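Tetraacyldisaccharide 4'-kinase (Aquifex aeolicus, PDB 4EHX) probably transfers the gamma-phosphate of ATP to the 4'-position of a tetraacyldisaccharide 1-phosphate, giving lipid IVA in lipid A biosynthesis. Local coordinates at residues 99-104 / 113-118; 57-62 / 106-111; 80-85 / 94-99; 52-57 / 202-207. One frame throughout, in Å; residues are numbered along the deposited sequence.

Contact 1: residues 99-104 / 113-118; sequences DEPYLM and VVASED
Pro101, in the first turn of helix 99-107, leans its ring against Val113 and Ala115 of strand 112-116. The short segments of helix and strand run nearly antiparallel, 169° between their directions, with their axes 8.7 Å apart at closest approach. Followed outward from the backbone, the proline ring meets the strand atom by atom. Its CB, pointed at the strand, lies 4.2 Å from CG1 of Val113. One bond further, CG reaches the methyl CB of Ala115 at 4.0 Å, before the ring turns back through CD to its own nitrogen. CB and CG thus bridge two successive residues on the same face of the strand, while Val114 between them turns its side chain the other way.

Val113 meets backbone as well as ring. Its CG1, anti to the backbone N (chi1 177°), lies 3.8 Å from the carbonyl O of Pro101, and its CG2 comes no nearer than 4.5 Å to the carbonyl C of Met104. Met104 starts toward the strand from CB but then bends away, carrying its sulfur and CE to Val55 and Thr52 of helix 51-61. The helix therefore faces the strand through its proline and spends the end of its methionine on the neighbouring helix.

Val84 of strand 81-86 touches Pro101, Val113 and Ala115, and Ser71 borders the proline ring. The arrangement is a helix lying along one face of a beta sheet, nearly antiparallel to the strand it covers, with small apolar residues buried at the interface, as in the layered alpha/beta core of P-loop NTPases.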
loop_
_atom_site.group_PDB
_atom_site.type_symbol
_atom_site.label_atom_id
_atom_site.label_comp_id
_atom_site.label_asym_id
_atom_site.label_seq_id
_atom_site.Cartn_x
_atom_site.Cartn_y
_atom_site.Cartn_z
ATOM N N ASP A 99 5.890 10.458 -2.985
ATOM C CA ASP A 99 5.474 9.476 -3.983
ATOM C C ASP A 99 4.340 8.568 -3.517
ATOM O O ASP A 99 3.480 8.193 -4.313
ATOM C CB ASP A 99 6.664 8.626 -4.435
ATOM C CG ASP A 99 7.537 9.334 -5.456
ATOM O OD1 ASP A 99 7.426 10.574 -5.599
ATOM O OD2 ASP A 99 8.343 8.645 -6.113
ATOM N N GLU A 100 4.336 8.216 -2.234
ATOM C CA GLU A 100 3.375 7.241 -1.705
ATOM C C GLU A 100 1.927 7.748 -1.608
ATOM O O GLU A 100 0.994 7.097 -2.105
ATOM C CB GLU A 100 3.828 6.720 -0.329
ATOM C CG GLU A 100 5.334 6.463 -0.203
ATOM C CD GLU A 100 6.158 7.739 -0.020
ATOM O OE1 GLU A 100 5.916 8.485 0.956
ATOM O OE2 GLU A 100 7.054 7.993 -0.853
ATOM N N PRO A 101 1.717 8.883 -0.920
ATOM C CA PRO A 101 0.342 9.400 -0.884
ATOM C C PRO A 101 -0.133 9.801 -2.287
ATOM O O PRO A 101 -1.313 9.648 -2.589
ATOM C CB PRO A 101 0.455 10.642 0.015
ATOM C CG PRO A 101 1.687 10.395 0.857
ATOM C CD PRO A 101 2.634 9.694 -0.093
ATOM N N TYR A 102 0.769 10.323 -3.115
ATOM C CA TYR A 102 0.373 10.744 -4.460
ATOM C C TYR A 102 -0.089 9.539 -5.278
ATOM O O TYR A 102 -1.145 9.569 -5.913
ATOM C CB TYR A 102 1.499 11.500 -5.184
ATOM C CG TYR A 102 1.056 12.068 -6.528
ATOM C CD1 TYR A 102 1.038 11.272 -7.672
ATOM C CD2 TYR A 102 0.628 13.392 -6.642
ATOM C CE1 TYR A 102 0.622 11.790 -8.903
ATOM C CE2 TYR A 102 0.205 13.914 -7.861
ATOM C CZ TYR A 102 0.210 13.108 -8.985
ATOM O OH TYR A 102 -0.209 13.621 -10.189
ATOM N N LEU A 103 0.699 8.469 -5.261
ATOM C CA LEU A 103 0.302 7.254 -5.957
ATOM C C LEU A 103 -1.036 6.726 -5.440
ATOM O O LEU A 103 -1.927 6.375 -6.221
ATOM C CB LEU A 103 1.389 6.182 -5.831
ATOM C CG LEU A 103 1.047 4.801 -6.401
ATOM C CD1 LEU A 103 0.615 4.877 -7.874
ATOM C CD2 LEU A 103 2.233 3.846 -6.220
ATOM N N MET A 104 -1.180 6.652 -4.118
ATOM C CA MET A 104 -2.454 6.216 -3.535
ATOM C C MET A 104 -3.611 7.056 -4.068
ATOM O O MET A 104 -4.660 6.537 -4.436
ATOM C CB MET A 104 -2.396 6.320 -2.001
ATOM C CG MET A 104 -3.528 5.608 -1.261
ATOM S SD MET A 104 -3.242 3.833 -1.086
ATOM C CE MET A 104 -1.490 3.807 -0.742
ATOM N N VAL A 113 -7.313 11.847 0.197
ATOM C CA VAL A 113 -6.037 11.393 0.754
ATOM C C VAL A 113 -5.403 12.543 1.515
ATOM O O VAL A 113 -5.279 13.668 1.009
ATOM C CB VAL A 113 -5.061 10.917 -0.334
ATOM C CG1 VAL A 113 -3.705 10.521 0.288
ATOM C CG2 VAL A 113 -5.659 9.748 -1.101
ATOM N N VAL A 114 -5.017 12.257 2.746
ATOM C CA VAL A 114 -4.348 13.239 3.586
ATOM C C VAL A 114 -3.027 12.642 4.068
ATOM O O VAL A 114 -2.973 11.483 4.481
ATOM C CB VAL A 114 -5.256 13.644 4.785
ATOM C CG1 VAL A 114 -4.455 14.389 5.851
ATOM C CG2 VAL A 114 -6.451 14.470 4.282
ATOM N N ALA A 115 -1.955 13.428 3.960
ATOM C CA ALA A 115 -0.642 13.003 4.415
ATOM C C ALA A 115 -0.318 13.725 5.721
ATOM O O ALA A 115 -0.370 14.953 5.801
ATOM C CB ALA A 115 0.427 13.311 3.349
ATOM N N SER A 116 0.011 12.952 6.742
ATOM C CA SER A 116 0.350 13.520 8.027
ATOM C C SER A 116 1.045 12.438 8.835
ATOM O O SER A 116 0.514 11.349 8.996
ATOM C CB SER A 116 -0.941 13.957 8.728
ATOM O OG SER A 116 -0.674 14.684 9.900
ATOM N N GLU A 117 2.248 12.728 9.323
ATOM C CA GLU A 117 2.950 11.799 10.209
ATOM C C GLU A 117 2.054 11.402 11.390
ATOM O O GLU A 117 1.933 10.217 11.750
ATOM C CB GLU A 117 4.212 12.484 10.739
ATOM C CG GLU A 117 5.128 11.586 11.539
ATOM C CD GLU A 117 6.003 10.728 10.652
ATOM O OE1 GLU A 117 6.215 11.106 9.477
ATOM O OE2 GLU A 117 6.477 9.675 11.131
ATOM N N ASP A 118 1.430 12.402 12.004
ATOM C CA ASP A 118 0.482 12.148 13.085
ATOM C C ASP A 118 -0.889 11.908 12.455
ATOM O O ASP A 118 -1.522 12.843 11.956
ATOM C CB ASP A 118 0.424 13.360 14.019
ATOM C CG ASP A 118 -0.356 13.073 15.292
ATOM O OD1 ASP A 118 -1.589 13.076 15.231
ATOM O OD2 ASP A 118 0.260 12.855 16.354
#

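Contact 2: residues 57-62 / 106-111; sequences YLADLL and KLLPHV
Ala59, near the end of helix 51-61, has its CA 7.6 Å from the CA of Val111, which closes a type I turn from Leu108 to Val111 just after helix 99-107. A single methyl carries the helix side of the contact: CB of Ala59 points at the turn and touches one branch of each partner. CD2 of Leu108 meets it at 3.9 Å and CG2 of Val111 at 4.1 Å. Leu108 does not set out toward the helix; with CG beside the backbone N (chi1 -53°), the outer end of the chain carries CD2 in to the alanine. Val111 points at the helix directly and needs only its CG2.

The bond from Val111 N to Leu108 O, 3.2 Å long, closes the turn and brings the two apolar residues to the same side of it. Behind them both pack on Ile69 of strand 67-71, and Leu108 also touches Met56, one turn back along the helix. All three touching residues are buried and meet only through methyl groups. The contact is purely apolar, so it is close packing and the exclusion of water that join the helix to the turn, with no direct polar link between the two segments.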
loop_
_atom_site.group_PDB
_atom_site.type_symbol
_atom_site.label_atom_id
_atom_site.label_comp_id
_atom_site.label_asym_id
_atom_site.label_seq_id
_atom_site.Cartn_x
_atom_site.Cartn_y
_atom_site.Cartn_z
ATOM N N TYR A 57 -8.917 -2.118 -2.737
ATOM C CA TYR A 57 -9.996 -3.084 -2.601
ATOM C C TYR A 57 -10.973 -2.687 -1.491
ATOM O O TYR A 57 -12.194 -2.703 -1.674
ATOM C CB TYR A 57 -9.402 -4.468 -2.336
ATOM C CG TYR A 57 -10.420 -5.467 -1.861
ATOM C CD1 TYR A 57 -11.229 -6.153 -2.769
ATOM C CD2 TYR A 57 -10.572 -5.735 -0.505
ATOM C CE1 TYR A 57 -12.174 -7.074 -2.325
ATOM C CE2 TYR A 57 -11.502 -6.651 -0.054
ATOM C CZ TYR A 57 -12.303 -7.313 -0.965
ATOM O OH TYR A 57 -13.228 -8.212 -0.497
ATOM N N LEU A 58 -10.422 -2.320 -0.340
ATOM C CA LEU A 58 -11.222 -1.899 0.803
ATOM C C LEU A 58 -11.999 -0.615 0.509
ATOM O O LEU A 58 -13.179 -0.495 0.847
ATOM C CB LEU A 58 -10.297 -1.695 2.020
ATOM C CG LEU A 58 -10.914 -1.144 3.299
ATOM C CD1 LEU A 58 -11.988 -2.109 3.806
ATOM C CD2 LEU A 58 -9.804 -0.942 4.356
ATOM N N ALA A 59 -11.349 0.347 -0.138
ATOM C CA ALA A 59 -12.034 1.597 -0.450
ATOM C C ALA A 59 -13.227 1.319 -1.367
ATOM O O ALA A 59 -14.286 1.942 -1.236
ATOM C CB ALA A 59 -11.066 2.613 -1.086
ATOM N N ASP A 60 -13.067 0.356 -2.273
ATOM C CA ASP A 60 -14.162 -0.047 -3.148
ATOM C C ASP A 60 -15.326 -0.693 -2.388
ATOM O O ASP A 60 -16.491 -0.505 -2.745
ATOM C CB ASP A 60 -13.675 -0.997 -4.256
ATOM C CG ASP A 60 -14.803 -1.429 -5.178
ATOM O OD1 ASP A 60 -15.173 -0.615 -6.044
ATOM O OD2 ASP A 60 -15.336 -2.557 -5.030
ATOM N N LEU A 61 -15.021 -1.448 -1.339
ATOM C CA LEU A 61 -16.082 -2.032 -0.522
ATOM C C LEU A 61 -16.900 -0.912 0.121
ATOM O O LEU A 61 -18.104 -1.058 0.351
ATOM C CB LEU A 61 -15.513 -2.955 0.566
ATOM C CG LEU A 61 -14.873 -4.275 0.133
ATOM C CD1 LEU A 61 -14.435 -5.076 1.352
ATOM C CD2 LEU A 61 -15.843 -5.086 -0.740
ATOM N N LEU A 62 -16.238 0.208 0.389
ATOM C CA LEU A 62 -16.863 1.375 1.027
ATOM C C LEU A 62 -17.278 2.461 0.036
ATOM O O LEU A 62 -17.328 3.644 0.383
ATOM C CB LEU A 62 -15.873 1.976 2.036
ATOM C CG LEU A 62 -15.550 1.101 3.246
ATOM C CD1 LEU A 62 -14.215 1.488 3.894
ATOM C CD2 LEU A 62 -16.703 1.179 4.265
ATOM N N LYS A 106 -3.794 8.733 -6.886
ATOM C CA LYS A 106 -4.061 8.464 -8.295
ATOM C C LYS A 106 -4.780 7.129 -8.448
ATOM O O LYS A 106 -5.592 6.952 -9.350
ATOM C CB LYS A 106 -2.771 8.484 -9.130
ATOM C CG LYS A 106 -2.077 9.838 -9.210
ATOM C CD LYS A 106 -2.976 10.962 -9.764
ATOM C CE LYS A 106 -3.400 10.716 -11.184
ATOM N NZ LYS A 106 -3.710 11.997 -11.937
ATOM N N LEU A 107 -4.493 6.191 -7.553
ATOM C CA LEU A 107 -5.162 4.890 -7.613
ATOM C C LEU A 107 -6.585 4.883 -7.039
ATOM O O LEU A 107 -7.297 3.895 -7.203
ATOM C CB LEU A 107 -4.314 3.812 -6.929
ATOM C CG LEU A 107 -2.955 3.503 -7.550
ATOM C CD1 LEU A 107 -2.118 2.692 -6.566
ATOM C CD2 LEU A 107 -3.159 2.776 -8.893
ATOM N N LEU A 108 -6.998 5.971 -6.377
ATOM C CA LEU A 108 -8.339 6.046 -5.777
ATOM C C LEU A 108 -9.130 7.291 -6.194
ATOM O O LEU A 108 -9.254 8.240 -5.415
ATOM C CB LEU A 108 -8.237 6.032 -4.244
ATOM C CG LEU A 108 -7.449 4.918 -3.553
ATOM C CD1 LEU A 108 -7.144 5.312 -2.118
ATOM C CD2 LEU A 108 -8.216 3.617 -3.606
ATOM N N PRO A 109 -9.699 7.283 -7.409
ATOM C CA PRO A 109 -10.375 8.456 -7.992
ATOM C C PRO A 109 -11.622 9.022 -7.272
ATOM O O PRO A 109 -12.064 10.107 -7.654
ATOM C CB PRO A 109 -10.739 7.987 -9.417
ATOM C CG PRO A 109 -10.665 6.483 -9.359
ATOM C CD PRO A 109 -9.568 6.183 -8.381
ATOM N N HIS A 110 -12.181 8.338 -6.275
ATOM C CA HIS A 110 -13.341 8.889 -5.553
ATOM C C HIS A 110 -13.059 9.090 -4.057
ATOM O O HIS A 110 -13.971 9.328 -3.259
ATOM C CB HIS A 110 -14.548 7.965 -5.695
ATOM C CG HIS A 110 -14.822 7.564 -7.108
ATOM N ND1 HIS A 110 -15.378 8.425 -8.029
ATOM C CD2 HIS A 110 -14.586 6.405 -7.767
ATOM C CE1 HIS A 110 -15.484 7.810 -9.193
ATOM N NE2 HIS A 110 -15.010 6.583 -9.062
ATOM N N VAL A 111 -11.796 9.009 -3.691
ATOM C CA VAL A 111 -11.437 8.992 -2.272
ATOM C C VAL A 111 -10.499 10.147 -1.933
ATOM O O VAL A 111 -9.659 10.511 -2.749
ATOM C CB VAL A 111 -10.759 7.654 -1.929
ATOM C CG1 VAL A 111 -10.294 7.650 -0.503
ATOM C CG2 VAL A 111 -11.729 6.490 -2.189
#

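Contact 3: residues 80-85 / 94-99; sequences GTLIVS and WEEAGD
Val84 of strand 81-86 grips the methyl of Ala97 in helix 94-97 with both of its branches. CG1 and CG2 each lie 3.9 Å from CB of Ala97, so the alanine methyl sits across the fork of the valine. The backbones are correspondingly close, with the CA atoms of Val84 and Ala97 6.1 Å apart. Both residues are buried, and helix 99-107 closes over them, Pro101 and Ala105 touching Val84 and Tyr102 touching Ala97.

Leu82 belongs to the same close-packed part. It points its CB at the helix, and with CG anti to the backbone N (chi1 174°) its CD2 extends to the helix backbone, 3.6 Å from Glu96 O and 4.0 Å from Ala97 CA. That carbonyl oxygen also accepts a hydrogen bond from Ser78 OG, so the leucine methyl packs beside an atom with a polar partner of its own.

The looser, solvent side falls to Glu96, which is partly exposed and adds only its aliphatic part: CG passes CD2 of Leu82 at 4.1 Å, and the chain then runs on extended, past that methyl.

On the strand, Val84 and Ser85 both face Val113 of the adjacent antiparallel strand, a classic beta bulge. The contact thus lays a one-turn helix over a bulged strand that pairs antiparallel with strand 112-116, alongside the parallel pairing of strands 67-71 and 112-116 in this P-loop kinase.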
loop_
_atom_site.group_PDB
_atom_site.type_symbol
_atom_site.label_atom_id
_atom_site.label_comp_id
_atom_site.label_asym_id
_atom_site.label_seq_id
_atom_site.Cartn_x
_atom_site.Cartn_y
_atom_site.Cartn_z
ATOM N N GLY A 80 3.901 18.687 8.180
ATOM C CA GLY A 80 2.676 18.973 8.902
ATOM C C GLY A 80 1.568 18.088 8.372
ATOM O O GLY A 80 1.769 16.895 8.152
ATOM N N THR A 81 0.396 18.669 8.162
ATOM C CA THR A 81 -0.724 17.923 7.595
ATOM C C THR A 81 -1.046 18.512 6.228
ATOM O O THR A 81 -1.061 19.727 6.064
ATOM C CB THR A 81 -1.947 18.000 8.506
ATOM O OG1 THR A 81 -1.596 17.492 9.795
ATOM C CG2 THR A 81 -3.076 17.172 7.947
ATOM N N LEU A 82 -1.282 17.651 5.245
ATOM C CA LEU A 82 -1.445 18.097 3.869
ATOM C C LEU A 82 -2.585 17.331 3.203
ATOM O O LEU A 82 -2.579 16.100 3.187
ATOM C CB LEU A 82 -0.147 17.850 3.090
ATOM C CG LEU A 82 -0.197 18.123 1.587
ATOM C CD1 LEU A 82 -0.431 19.603 1.348
ATOM C CD2 LEU A 82 1.080 17.656 0.913
ATOM N N ILE A 83 -3.568 18.050 2.672
ATOM C CA ILE A 83 -4.584 17.395 1.867
ATOM C C ILE A 83 -3.991 17.150 0.487
ATOM O O ILE A 83 -3.667 18.082 -0.235
ATOM C CB ILE A 83 -5.875 18.228 1.751
ATOM C CG1 ILE A 83 -6.586 18.301 3.112
ATOM C CG2 ILE A 83 -6.801 17.626 0.672
ATOM C CD1 ILE A 83 -7.766 19.290 3.150
ATOM N N VAL A 84 -3.812 15.884 0.147
ATOM C CA VAL A 84 -3.218 15.496 -1.127
ATOM C C VAL A 84 -4.292 15.417 -2.211
ATOM O O VAL A 84 -4.091 15.842 -3.353
ATOM C CB VAL A 84 -2.552 14.120 -0.980
ATOM C CG1 VAL A 84 -2.055 13.606 -2.338
ATOM C CG2 VAL A 84 -1.418 14.203 0.034
ATOM N N SER A 85 -5.451 14.885 -1.842
ATOM C CA SER A 85 -6.518 14.750 -2.820
ATOM C C SER A 85 -7.861 14.961 -2.156
ATOM O O SER A 85 -8.076 14.500 -1.045
ATOM C CB SER A 85 -6.480 13.349 -3.428
ATOM O OG SER A 85 -7.591 13.144 -4.278
ATOM N N TRP A 94 3.324 15.195 -6.852
ATOM C CA TRP A 94 3.950 14.104 -6.106
ATOM C C TRP A 94 5.166 14.628 -5.354
ATOM O O TRP A 94 5.455 14.192 -4.239
ATOM C CB TRP A 94 4.331 12.936 -7.022
ATOM C CG TRP A 94 5.302 13.284 -8.108
ATOM C CD1 TRP A 94 6.664 13.257 -8.030
ATOM C CD2 TRP A 94 4.984 13.691 -9.445
ATOM N NE1 TRP A 94 7.215 13.631 -9.235
ATOM C CE2 TRP A 94 6.203 13.901 -10.120
ATOM C CE3 TRP A 94 3.785 13.904 -10.136
ATOM C CZ2 TRP A 94 6.260 14.314 -11.449
ATOM C CZ3 TRP A 94 3.845 14.312 -11.460
ATOM C CH2 TRP A 94 5.074 14.514 -12.101
ATOM N N GLU A 95 5.869 15.581 -5.965
ATOM C CA GLU A 95 6.997 16.225 -5.305
ATOM C C GLU A 95 6.615 16.726 -3.908
ATOM O O GLU A 95 7.362 16.538 -2.946
ATOM C CB GLU A 95 7.552 17.372 -6.158
ATOM C CG GLU A 95 8.213 16.948 -7.479
ATOM C CD GLU A 95 7.307 17.109 -8.698
ATOM O OE1 GLU A 95 6.069 16.996 -8.552
ATOM O OE2 GLU A 95 7.839 17.349 -9.804
ATOM N N GLU A 96 5.450 17.359 -3.797
ATOM C CA GLU A 96 5.005 17.918 -2.517
ATOM C C GLU A 96 4.285 16.901 -1.624
ATOM O O GLU A 96 4.349 16.982 -0.398
ATOM C CB GLU A 96 4.111 19.143 -2.747
ATOM C CG GLU A 96 3.634 19.820 -1.472
ATOM C CD GLU A 96 3.004 21.178 -1.724
ATOM O OE1 GLU A 96 2.944 21.605 -2.899
ATOM O OE2 GLU A 96 2.570 21.821 -0.743
ATOM N N ALA A 97 3.601 15.942 -2.236
ATOM C CA ALA A 97 2.850 14.957 -1.470
ATOM C C ALA A 97 3.749 13.838 -0.964
ATOM O O ALA A 97 3.451 13.207 0.047
ATOM C CB ALA A 97 1.720 14.374 -2.314
ATOM N N GLY A 98 4.845 13.601 -1.673
ATOM C CA GLY A 98 5.594 12.368 -1.516
ATOM C C GLY A 98 5.033 11.341 -2.483
ATOM O O GLY A 98 3.838 11.349 -2.779
ATOM N N ASP A 99 5.890 10.458 -2.985
ATOM C CA ASP A 99 5.474 9.476 -3.983
ATOM C C ASP A 99 4.340 8.568 -3.517
ATOM O O ASP A 99 3.480 8.193 -4.313
ATOM C CB ASP A 99 6.664 8.626 -4.435
ATOM C CG ASP A 99 7.537 9.334 -5.456
ATOM O OD1 ASP A 99 7.426 10.574 -5.599
ATOM O OD2 ASP A 99 8.343 8.645 -6.113
#

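Contact 4: residues 52-57 / 202-207; sequences TSFVMY and FKMFRE
Ser53 and Phe54, in the first turns of helix 51-61, face Arg206 and Met204 of strand 201-212. Along the strand Met204 comes first and points toward the helix. Its chain runs out extended through CG, which carries SD to 4.0 Å from CD1 of Phe54. The sulfur stands 5.2 Å from the ring centroid and 73° off the normal, an oblique Met-aromatic contact; Val184 touches both side chains, and Leu306 of helix 303-312 also packs on Phe54.

Two residues on, Arg206 supplies the polar link. CG lies beside the backbone N, CD passes 3.5 Å from Ser53 CB, and the bend that follows at chi3 (-64°) turns the guanidinium so that NH1 donates to Ser53 OG. This hydrogen bond is 2.8 Å long with an N-H...O angle of 159°, and the hydroxyl oxygen lies almost in the guanidinium plane, at its edge. A leucine in place of Arg206 would probably leave Ser53 OG without this donor and break the polar tie between helix and strand.

A bound glycerol also lies beside the Arg206 side chain. Thr52, next to Ser53, is a predicted ATP-binding residue, so the contact joins strand 201-212 to the start of the helix that follows the phosphate-binding P-loop, the nucleotide site characteristic of P-loop NTPases.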
loop_
_atom_site.group_PDB
_atom_site.type_symbol
_atom_site.label_atom_id
_atom_site.label_comp_id
_atom_site.label_asym_id
_atom_site.label_seq_id
_atom_site.Cartn_x
_atom_site.Cartn_y
_atom_site.Cartn_z
ATOM N N THR A 52 -1.066 -1.814 -0.733
ATOM C CA THR A 52 -1.647 -0.846 -1.665
ATOM C C THR A 52 -2.873 -1.446 -2.355
ATOM O O THR A 52 -3.943 -0.827 -2.386
ATOM C CB THR A 52 -0.614 -0.364 -2.708
ATOM O OG1 THR A 52 0.507 0.205 -2.025
ATOM C CG2 THR A 52 -1.218 0.701 -3.616
ATOM N N SER A 53 -2.723 -2.650 -2.903
ATOM C CA SER A 53 -3.862 -3.334 -3.521
ATOM C C SER A 53 -5.022 -3.511 -2.552
ATOM O O SER A 53 -6.193 -3.343 -2.922
ATOM C CB SER A 53 -3.457 -4.705 -4.085
ATOM O OG SER A 53 -2.557 -4.561 -5.155
ATOM N N PHE A 54 -4.721 -3.868 -1.307
ATOM C CA PHE A 54 -5.792 -4.083 -0.359
ATOM C C PHE A 54 -6.511 -2.784 -0.012
ATOM O O PHE A 54 -7.727 -2.772 0.159
ATOM C CB PHE A 54 -5.314 -4.785 0.930
ATOM C CG PHE A 54 -6.445 -5.183 1.814
ATOM C CD1 PHE A 54 -7.186 -6.336 1.542
ATOM C CD2 PHE A 54 -6.815 -4.387 2.882
ATOM C CE1 PHE A 54 -8.270 -6.693 2.334
ATOM C CE2 PHE A 54 -7.900 -4.729 3.665
ATOM C CZ PHE A 54 -8.625 -5.887 3.399
ATOM N N VAL A 55 -5.766 -1.688 0.115
ATOM C CA VAL A 55 -6.410 -0.399 0.376
ATOM C C VAL A 55 -7.406 -0.053 -0.735
ATOM O O VAL A 55 -8.535 0.367 -0.463
ATOM C CB VAL A 55 -5.367 0.746 0.571
ATOM C CG1 VAL A 55 -6.066 2.078 0.651
ATOM C CG2 VAL A 55 -4.552 0.486 1.844
ATOM N N MET A 56 -6.997 -0.239 -1.989
ATOM C CA MET A 56 -7.889 0.024 -3.127
ATOM C C MET A 56 -9.135 -0.845 -3.037
ATOM O O MET A 56 -10.258 -0.388 -3.250
ATOM C CB MET A 56 -7.173 -0.276 -4.442
ATOM C CG MET A 56 -6.009 0.662 -4.748
ATOM S SD MET A 56 -4.974 -0.010 -6.080
ATOM C CE MET A 56 -6.138 0.078 -7.441
ATOM N N TYR A 57 -8.917 -2.118 -2.737
ATOM C CA TYR A 57 -9.996 -3.084 -2.601
ATOM C C TYR A 57 -10.973 -2.687 -1.491
ATOM O O TYR A 57 -12.194 -2.703 -1.674
ATOM C CB TYR A 57 -9.402 -4.468 -2.336
ATOM C CG TYR A 57 -10.420 -5.467 -1.861
ATOM C CD1 TYR A 57 -11.229 -6.153 -2.769
ATOM C CD2 TYR A 57 -10.572 -5.735 -0.505
ATOM C CE1 TYR A 57 -12.174 -7.074 -2.325
ATOM C CE2 TYR A 57 -11.502 -6.651 -0.054
ATOM C CZ TYR A 57 -12.303 -7.313 -0.965
ATOM O OH TYR A 57 -13.228 -8.212 -0.497
ATOM N N PHE A 202 -8.778 -14.036 6.092
ATOM C CA PHE A 202 -9.192 -13.926 4.691
ATOM C C PHE A 202 -8.018 -14.076 3.738
ATOM O O PHE A 202 -7.093 -13.266 3.747
ATOM C CB PHE A 202 -9.812 -12.551 4.444
ATOM C CG PHE A 202 -10.917 -12.220 5.393
ATOM C CD1 PHE A 202 -10.636 -11.617 6.608
ATOM C CD2 PHE A 202 -12.230 -12.555 5.090
ATOM C CE1 PHE A 202 -11.656 -11.324 7.499
ATOM C CE2 PHE A 202 -13.252 -12.274 5.976
ATOM C CZ PHE A 202 -12.963 -11.657 7.182
ATOM N N LYS A 203 -8.065 -15.095 2.897
ATOM C CA LYS A 203 -7.010 -15.289 1.918
ATOM C C LYS A 203 -7.161 -14.296 0.786
ATOM O O LYS A 203 -8.268 -14.069 0.285
ATOM C CB LYS A 203 -7.076 -16.706 1.354
ATOM C CG LYS A 203 -6.605 -17.787 2.319
ATOM C CD LYS A 203 -6.716 -19.134 1.611
ATOM C CE LYS A 203 -6.073 -20.259 2.387
ATOM N NZ LYS A 203 -6.149 -21.490 1.548
ATOM N N MET A 204 -6.041 -13.726 0.363
ATOM C CA MET A 204 -6.059 -12.716 -0.685
ATOM C C MET A 204 -5.231 -13.153 -1.878
ATOM O O MET A 204 -4.066 -13.529 -1.730
ATOM C CB MET A 204 -5.509 -11.396 -0.141
ATOM C CG MET A 204 -5.335 -10.324 -1.213
ATOM S SD MET A 204 -4.790 -8.749 -0.490
ATOM C CE MET A 204 -3.322 -8.425 -1.473
ATOM N N PHE A 205 -5.852 -13.103 -3.051
ATOM C CA PHE A 205 -5.209 -13.466 -4.312
ATOM C C PHE A 205 -5.190 -12.193 -5.124
ATOM O O PHE A 205 -6.092 -11.375 -4.996
ATOM C CB PHE A 205 -6.034 -14.524 -5.064
ATOM C CG PHE A 205 -6.088 -15.871 -4.379
ATOM C CD1 PHE A 205 -6.909 -16.075 -3.280
ATOM C CD2 PHE A 205 -5.343 -16.938 -4.860
ATOM C CE1 PHE A 205 -6.969 -17.321 -2.655
ATOM C CE2 PHE A 205 -5.404 -18.187 -4.246
ATOM C CZ PHE A 205 -6.211 -18.376 -3.141
ATOM N N ARG A 206 -4.159 -12.003 -5.941
ATOM C CA ARG A 206 -4.177 -10.899 -6.889
ATOM C C ARG A 206 -4.042 -11.468 -8.273
ATOM O O ARG A 206 -3.171 -12.293 -8.528
ATOM C CB ARG A 206 -3.058 -9.887 -6.599
ATOM C CG ARG A 206 -3.373 -8.986 -5.420
ATOM C CD ARG A 206 -2.428 -7.802 -5.343
ATOM N NE ARG A 206 -1.056 -8.213 -5.096
ATOM C CZ ARG A 206 -0.040 -7.370 -4.952
ATOM N NH1 ARG A 206 -0.241 -6.063 -5.032
ATOM N NH2 ARG A 206 1.180 -7.837 -4.730
ATOM N N GLU A 207 -4.927 -11.043 -9.160
ATOM C CA GLU A 207 -4.986 -11.588 -10.497
ATOM C C GLU A 207 -4.984 -10.467 -11.539
ATOM O O GLU A 207 -5.598 -9.420 -11.339
ATOM C CB GLU A 207 -6.218 -12.500 -10.626
ATOM C CG GLU A 207 -6.123 -13.714 -9.684
ATOM C CD GLU A 207 -7.390 -14.560 -9.603
ATOM O OE1 GLU A 207 -8.357 -14.309 -10.357
ATOM O OE2 GLU A 207 -7.405 -15.489 -8.768
#

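How the contacts relate
Of the four, contact 4 closes the longest loop, and the other three are nested inside it. Contact 3 closes before contact 1 opens; their centres are about 6 Å apart, they share Asp99, and their strands 81-86 and 112-116 are antiparallel neighbours joined by backbone hydrogen bonds. Contact 2 crosses contact 1 along the sequence and continues helix 99-107 into its turn, its centre about 14 Å away. Contacts 2 and 4, about 12 Å apart, share helix 51-61 and Tyr57. Apolar packing thus runs from helix 94-97 through helix 99-107 to the helix behind the P-loop, connecting an outlying part of the fold with the predicted ATP site.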